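Long-range contact in uncharacterized protein (Bacteroides ovatus, PDB 4IRT), which is of unknown function but has a BNR-repeat beta-propeller fold and may act as a neuraminidase: residues A[260-272]-A[279-291]. Residues are numbered along the deposited sequence; the frame is centred on the assembly and turned at random. Where two conformers were deposited one is given.
Sequences AGGNPYIATYWRE and QYRIVWNDGKMWH
Arg-281 spreads its whole side chain over one face of the Trp-270 indole. Its CG sits above the six-membered ring, 3.4 Å from the centroid, and its guanidinium lies flat on the five-membered ring in a cation-pi stack, planes 10° apart. With CG anti to the carbonyl carbon (chi1 -49°) and the chain bent at chi2, the arginine follows the indole back to the main chain of Trp-270, whose carbonyl O takes NE and NH2 side-on, NH2 at 3.0 Å. That oxygen also accepts Gln-279 N, from the opposite face of its carbonyl plane to the arginine nitrogens. The end-on pair NH1 and NH2 closes a salt bridge on Glu-272 OE1, NH2 at 2.7 Å, both from the same face of the carboxylate, so the guanidinium is fixed in rotation and its charge probably largely balanced. Val-283 CG2 meets the far rim of the indole in its plane. Strands 264-271 and 279-285 form the antiparallel hairpin at the centre of a four-stranded sheet, a propeller blade of the BNR-repeat family, flanked by strands 255-258 and 290-294. Paired backbone bonds join Ile-266 to Val-283, Thr-268 to Arg-281 and Trp-270 to Gln-279. On the other face of the sheet, Trp-284 CB lies over the Tyr-265 ring, 3.4 Å from CD2; the rings are nearly parallel but slid apart. Ile-282 CD1 reaches the edge of the same tyrosine, and Ile-319 of the next blade covers both. Packing thins toward the turn at Asp-286 and Gly-287. There Asn-285 N still bonds Pro-264 O at 3.1 Å, but Asn-263 OD1 comes no nearer than 3.5 Å to Gly-287 N and is linked to Asn-285 OD1 through a water that it holds weakly, beside the exposed Asp-286.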
loop_
_atom_site.group_PDB
_atom_site.type_symbol
_atom_site.label_atom_id
_atom_site.label_comp_id
_atom_site.label_asym_id
_atom_site.label_seq_id
_atom_site.Cartn_x
_atom_site.Cartn_y
_atom_site.Cartn_z
ATOM N N ALA A 260 -15.531 -7.882 -5.403
ATOM C CA ALA A 260 -16.287 -8.693 -4.444
ATOM C C ALA A 260 -16.221 -10.188 -4.774
ATOM O O ALA A 260 -16.234 -11.026 -3.865
ATOM C CB ALA A 260 -17.743 -8.245 -4.415
ATOM N N GLY A 261 -16.172 -10.498 -6.066
ATOM C CA GLY A 261 -16.056 -11.869 -6.572
ATOM C C GLY A 261 -14.683 -12.492 -6.395
ATOM O O GLY A 261 -14.511 -13.675 -6.620
ATOM N N GLY A 262 -13.685 -11.702 -6.015
ATOM C CA GLY A 262 -12.353 -12.228 -5.757
ATOM C C GLY A 262 -11.386 -12.183 -6.939
ATOM O O GLY A 262 -10.331 -12.808 -6.877
ATOM N N ASN A 263 -11.738 -11.472 -8.004
ATOM C CA ASN A 263 -10.821 -11.222 -9.130
ATOM C C ASN A 263 -9.802 -10.104 -8.787
ATOM O O ASN A 263 -10.201 -9.057 -8.273
ATOM C CB ASN A 263 -11.594 -10.835 -10.379
ATOM C CG ASN A 263 -12.421 -11.992 -10.916
ATOM O OD1 ASN A 263 -11.994 -13.153 -10.905
ATOM N ND2 ASN A 263 -13.608 -11.685 -11.321
ATOM N N PRO A 264 -8.494 -10.343 -9.057
ATOM C CA PRO A 264 -7.431 -9.400 -8.661
ATOM C C PRO A 264 -7.186 -8.334 -9.703
ATOM O O PRO A 264 -7.257 -8.620 -10.904
ATOM C CB PRO A 264 -6.177 -10.277 -8.559
ATOM C CG PRO A 264 -6.442 -11.370 -9.602
ATOM C CD PRO A 264 -7.931 -11.640 -9.473
ATOM N N TYR A 265 -6.841 -7.143 -9.221
ATOM C CA TYR A 265 -6.525 -5.983 -10.030
ATOM C C TYR A 265 -5.226 -5.377 -9.510
ATOM O O TYR A 265 -5.082 -5.205 -8.309
ATOM C CB TYR A 265 -7.602 -4.921 -9.915
ATOM C CG TYR A 265 -8.918 -5.317 -10.509
ATOM C CD1 TYR A 265 -9.733 -6.205 -9.845
ATOM C CD2 TYR A 265 -9.337 -4.811 -11.721
ATOM C CE1 TYR A 265 -10.958 -6.582 -10.377
ATOM C CE2 TYR A 265 -10.555 -5.187 -12.272
ATOM C CZ TYR A 265 -11.358 -6.078 -11.595
ATOM O OH TYR A 265 -12.582 -6.472 -12.099
ATOM N N ILE A 266 -4.284 -5.075 -10.410
ATOM C CA ILE A 266 -2.959 -4.548 -10.011
ATOM C C ILE A 266 -2.707 -3.226 -10.732
ATOM O O ILE A 266 -2.851 -3.172 -11.931
ATOM C CB ILE A 266 -1.843 -5.534 -10.376
ATOM C CG1 ILE A 266 -2.097 -6.889 -9.715
ATOM C CG2 ILE A 266 -0.477 -4.944 -10.006
ATOM C CD1 ILE A 266 -1.429 -8.108 -10.359
ATOM N N ALA A 267 -2.345 -2.181 -9.993
ATOM C CA ALA A 267 -2.118 -0.845 -10.561
ATOM C C ALA A 267 -0.641 -0.487 -10.512
ATOM O O ALA A 267 0.019 -0.618 -9.475
ATOM C CB ALA A 267 -2.932 0.194 -9.817
ATOM N N THR A 268 -0.110 -0.066 -11.650
ATOM C CA THR A 268 1.292 0.243 -11.767
ATOM C C THR A 268 1.527 1.102 -12.995
ATOM O O THR A 268 0.578 1.712 -13.530
ATOM C CB THR A 268 2.189 -1.045 -11.765
ATOM O OG1 THR A 268 3.557 -0.669 -11.702
ATOM C CG2 THR A 268 1.966 -1.900 -13.034
ATOM N N TYR A 269 2.801 1.215 -13.402
ATOM C CA TYR A 269 3.149 1.903 -14.632
ATOM C C TYR A 269 4.396 1.319 -15.317
ATOM O O TYR A 269 5.215 0.660 -14.692
ATOM C CB TYR A 269 3.276 3.427 -14.448
ATOM C CG TYR A 269 4.390 3.955 -13.533
ATOM C CD1 TYR A 269 5.722 3.953 -13.943
ATOM C CD2 TYR A 269 4.087 4.491 -12.288
ATOM C CE1 TYR A 269 6.728 4.448 -13.123
ATOM C CE2 TYR A 269 5.084 5.008 -11.439
ATOM C CZ TYR A 269 6.394 4.974 -11.852
ATOM O OH TYR A 269 7.398 5.474 -11.057
ATOM N N TRP A 270 4.466 1.527 -16.626
ATOM C CA TRP A 270 5.623 1.197 -17.458
ATOM C C TRP A 270 5.441 1.856 -18.843
ATOM O O TRP A 270 4.347 2.304 -19.183
ATOM C CB TRP A 270 5.821 -0.339 -17.545
ATOM C CG TRP A 270 4.734 -1.079 -18.350
ATOM C CD1 TRP A 270 4.663 -1.205 -19.715
ATOM C CD2 TRP A 270 3.639 -1.844 -17.825
ATOM N NE1 TRP A 270 3.571 -1.964 -20.069
ATOM C CE2 TRP A 270 2.924 -2.365 -18.932
ATOM C CE3 TRP A 270 3.210 -2.160 -16.537
ATOM C CZ2 TRP A 270 1.796 -3.152 -18.775
ATOM C CZ3 TRP A 270 2.055 -2.934 -16.393
ATOM C CH2 TRP A 270 1.378 -3.413 -17.492
ATOM N N ARG A 271 6.507 1.911 -19.645
ATOM C CA ARG A 271 6.438 2.555 -20.974
ATOM C C ARG A 271 6.065 1.613 -22.123
ATOM O O ARG A 271 6.261 0.389 -22.059
ATOM C CB ARG A 271 7.751 3.272 -21.335
ATOM C CG ARG A 271 8.948 2.368 -21.634
ATOM C CD ARG A 271 10.163 3.176 -22.120
ATOM N NE ARG A 271 11.309 2.275 -22.278
ATOM C CZ ARG A 271 11.541 1.521 -23.355
ATOM N NH1 ARG A 271 10.730 1.561 -24.407
ATOM N NH2 ARG A 271 12.575 0.680 -23.377
ATOM N N GLU A 272 5.478 2.189 -23.163
ATOM C CA GLU A 272 5.350 1.483 -24.450
ATOM C C GLU A 272 6.736 1.217 -25.067
ATOM O O GLU A 272 7.679 1.989 -24.847
ATOM C CB GLU A 272 4.484 2.297 -25.419
ATOM C CG GLU A 272 3.053 2.468 -24.997
ATOM C CD GLU A 272 2.301 1.155 -24.977
ATOM O OE1 GLU A 272 2.455 0.380 -24.003
ATOM O OE2 GLU A 272 1.556 0.903 -25.953
ATOM N N GLN A 279 3.618 5.080 -18.649
ATOM C CA GLN A 279 2.177 5.251 -18.674
ATOM C C GLN A 279 1.582 4.399 -17.589
ATOM O O GLN A 279 2.040 3.272 -17.372
ATOM C CB GLN A 279 1.588 4.759 -20.016
ATOM C CG GLN A 279 2.161 5.417 -21.257
ATOM C CD GLN A 279 1.663 6.840 -21.494
ATOM O OE1 GLN A 279 0.797 7.354 -20.774
ATOM N NE2 GLN A 279 2.218 7.483 -22.500
ATOM N N TYR A 280 0.539 4.921 -16.956
ATOM C CA TYR A 280 -0.226 4.186 -15.977
ATOM C C TYR A 280 -0.979 2.998 -16.599
ATOM O O TYR A 280 -1.461 3.062 -17.741
ATOM C CB TYR A 280 -1.200 5.105 -15.270
ATOM C CG TYR A 280 -0.617 6.027 -14.236
ATOM C CD1 TYR A 280 -0.171 5.533 -13.002
ATOM C CD2 TYR A 280 -0.531 7.424 -14.459
ATOM C CE1 TYR A 280 0.311 6.368 -12.024
ATOM C CE2 TYR A 280 -0.008 8.273 -13.464
ATOM C CZ TYR A 280 0.388 7.741 -12.267
ATOM O OH TYR A 280 0.862 8.510 -11.221
ATOM N N ARG A 281 -1.025 1.898 -15.851
ATOM C CA ARG A 281 -1.575 0.637 -16.286
ATOM C C ARG A 281 -2.440 0.010 -15.223
ATOM O O ARG A 281 -2.208 0.202 -14.040
ATOM C CB ARG A 281 -0.432 -0.358 -16.525
ATOM C CG ARG A 281 0.685 0.209 -17.367
ATOM C CD ARG A 281 0.331 0.318 -18.841
ATOM N NE ARG A 281 1.431 0.939 -19.595
ATOM C CZ ARG A 281 1.670 0.774 -20.898
ATOM N NH1 ARG A 281 0.850 0.036 -21.617
ATOM N NH2 ARG A 281 2.710 1.373 -21.484
ATOM N N ILE A 282 -3.381 -0.816 -15.664
ATOM C CA ILE A 282 -4.033 -1.785 -14.800
ATOM C C ILE A 282 -3.900 -3.194 -15.401
ATOM O O ILE A 282 -4.003 -3.371 -16.617
ATOM C CB ILE A 282 -5.511 -1.376 -14.530
ATOM C CG1 ILE A 282 -6.090 -2.180 -13.372
ATOM C CG2 ILE A 282 -6.375 -1.502 -15.784
ATOM C CD1 ILE A 282 -7.329 -1.563 -12.764
ATOM N N VAL A 283 -3.666 -4.181 -14.535
ATOM C CA VAL A 283 -3.561 -5.589 -14.919
ATOM C C VAL A 283 -4.546 -6.335 -14.028
ATOM O O VAL A 283 -4.522 -6.175 -12.817
ATOM C CB VAL A 283 -2.134 -6.089 -14.686
ATOM C CG1 VAL A 283 -1.981 -7.592 -14.879
ATOM C CG2 VAL A 283 -1.143 -5.307 -15.524
ATOM N N TRP A 284 -5.383 -7.180 -14.607
ATOM C CA TRP A 284 -6.366 -7.915 -13.828
ATOM C C TRP A 284 -6.699 -9.252 -14.463
ATOM O O TRP A 284 -6.419 -9.474 -15.655
ATOM C CB TRP A 284 -7.647 -7.085 -13.655
ATOM C CG TRP A 284 -8.574 -7.056 -14.875
ATOM C CD1 TRP A 284 -9.725 -7.796 -15.060
ATOM C CD2 TRP A 284 -8.424 -6.256 -16.057
ATOM N NE1 TRP A 284 -10.281 -7.501 -16.289
ATOM C CE2 TRP A 284 -9.499 -6.583 -16.926
ATOM C CE3 TRP A 284 -7.468 -5.320 -16.490
ATOM C CZ2 TRP A 284 -9.662 -5.983 -18.154
ATOM C CZ3 TRP A 284 -7.648 -4.720 -17.711
ATOM C CH2 TRP A 284 -8.739 -5.077 -18.545
ATOM N N ASN A 285 -7.267 -10.132 -13.650
ATOM C CA ASN A 285 -7.624 -11.479 -14.075
ATOM C C ASN A 285 -9.111 -11.657 -13.867
ATOM O O ASN A 285 -9.614 -11.285 -12.815
ATOM C CB ASN A 285 -6.869 -12.517 -13.254
ATOM C CG ASN A 285 -7.109 -13.937 -13.744
ATOM O OD1 ASN A 285 -8.081 -14.584 -13.352
ATOM N ND2 ASN A 285 -6.239 -14.405 -14.634
ATOM N N ASP A 286 -9.797 -12.164 -14.885
ATOM C CA ASP A 286 -11.267 -12.284 -14.886
ATOM C C ASP A 286 -11.765 -13.671 -14.444
ATOM O O ASP A 286 -12.975 -13.978 -14.497
ATOM C CB ASP A 286 -11.837 -11.884 -16.259
ATOM C CG ASP A 286 -11.392 -12.795 -17.381
ATOM O OD1 ASP A 286 -10.898 -13.909 -17.098
ATOM O OD2 ASP A 286 -11.547 -12.393 -18.562
ATOM N N GLY A 287 -10.842 -14.483 -13.980
ATOM C CA GLY A 287 -11.091 -15.864 -13.585
ATOM C C GLY A 287 -10.444 -16.789 -14.595
ATOM O O GLY A 287 -10.079 -17.904 -14.266
ATOM N N LYS A 288 -10.290 -16.318 -15.833
ATOM C CA LYS A 288 -9.803 -17.177 -16.909
ATOM C C LYS A 288 -8.576 -16.652 -17.624
ATOM O O LYS A 288 -7.815 -17.433 -18.161
ATOM C CB LYS A 288 -10.918 -17.367 -17.950
ATOM C CG LYS A 288 -12.235 -17.927 -17.419
ATOM C CD LYS A 288 -12.074 -19.244 -16.664
ATOM C CE LYS A 288 -11.668 -20.403 -17.568
ATOM N NZ LYS A 288 -12.851 -21.049 -18.209
HETATM N N MSE A 289 -8.435 -15.327 -17.692
HETATM C CA MSE A 289 -7.344 -14.706 -18.438
HETATM C C MSE A 289 -6.906 -13.413 -17.781
HETATM O O MSE A 289 -7.726 -12.669 -17.188
HETATM C CB MSE A 289 -7.761 -14.326 -19.867
HETATM C CG MSE A 289 -8.097 -15.489 -20.809
HETATM SE SE MSE A 289 -6.475 -16.319 -21.570
HETATM C CE MSE A 289 -5.983 -14.947 -22.900
ATOM N N TRP A 290 -5.617 -13.116 -17.936
ATOM C CA TRP A 290 -5.047 -11.814 -17.566
ATOM C C TRP A 290 -5.217 -10.801 -18.710
ATOM O O TRP A 290 -5.186 -11.149 -19.894
ATOM C CB TRP A 290 -3.566 -11.931 -17.204
ATOM C CG TRP A 290 -3.302 -12.616 -15.901
ATOM C CD1 TRP A 290 -2.921 -13.927 -15.719
ATOM C CD2 TRP A 290 -3.389 -12.043 -14.600
ATOM N NE1 TRP A 290 -2.759 -14.187 -14.401
ATOM C CE2 TRP A 290 -3.042 -13.049 -13.684
ATOM C CE3 TRP A 290 -3.717 -10.775 -14.122
ATOM C CZ2 TRP A 290 -3.032 -12.832 -12.321
ATOM C CZ3 TRP A 290 -3.684 -10.563 -12.789
ATOM C CH2 TRP A 290 -3.339 -11.571 -11.897
ATOM N N HIS A 291 -5.452 -9.550 -18.331
ATOM C CA HIS A 291 -5.648 -8.442 -19.252
ATOM C C HIS A 291 -4.834 -7.262 -18.766
ATOM O O HIS A 291 -4.457 -7.209 -17.608
ATOM C CB HIS A 291 -7.129 -8.007 -19.272
ATOM C CG HIS A 291 -8.090 -9.122 -19.540
ATOM N ND1 HIS A 291 -8.396 -9.546 -20.816
ATOM C CD2 HIS A 291 -8.834 -9.883 -18.704
ATOM C CE1 HIS A 291 -9.275 -10.538 -20.754
ATOM N NE2 HIS A 291 -9.560 -10.758 -19.482
HETATM O O HOH W 1 -8.929 -14.639 -10.749
#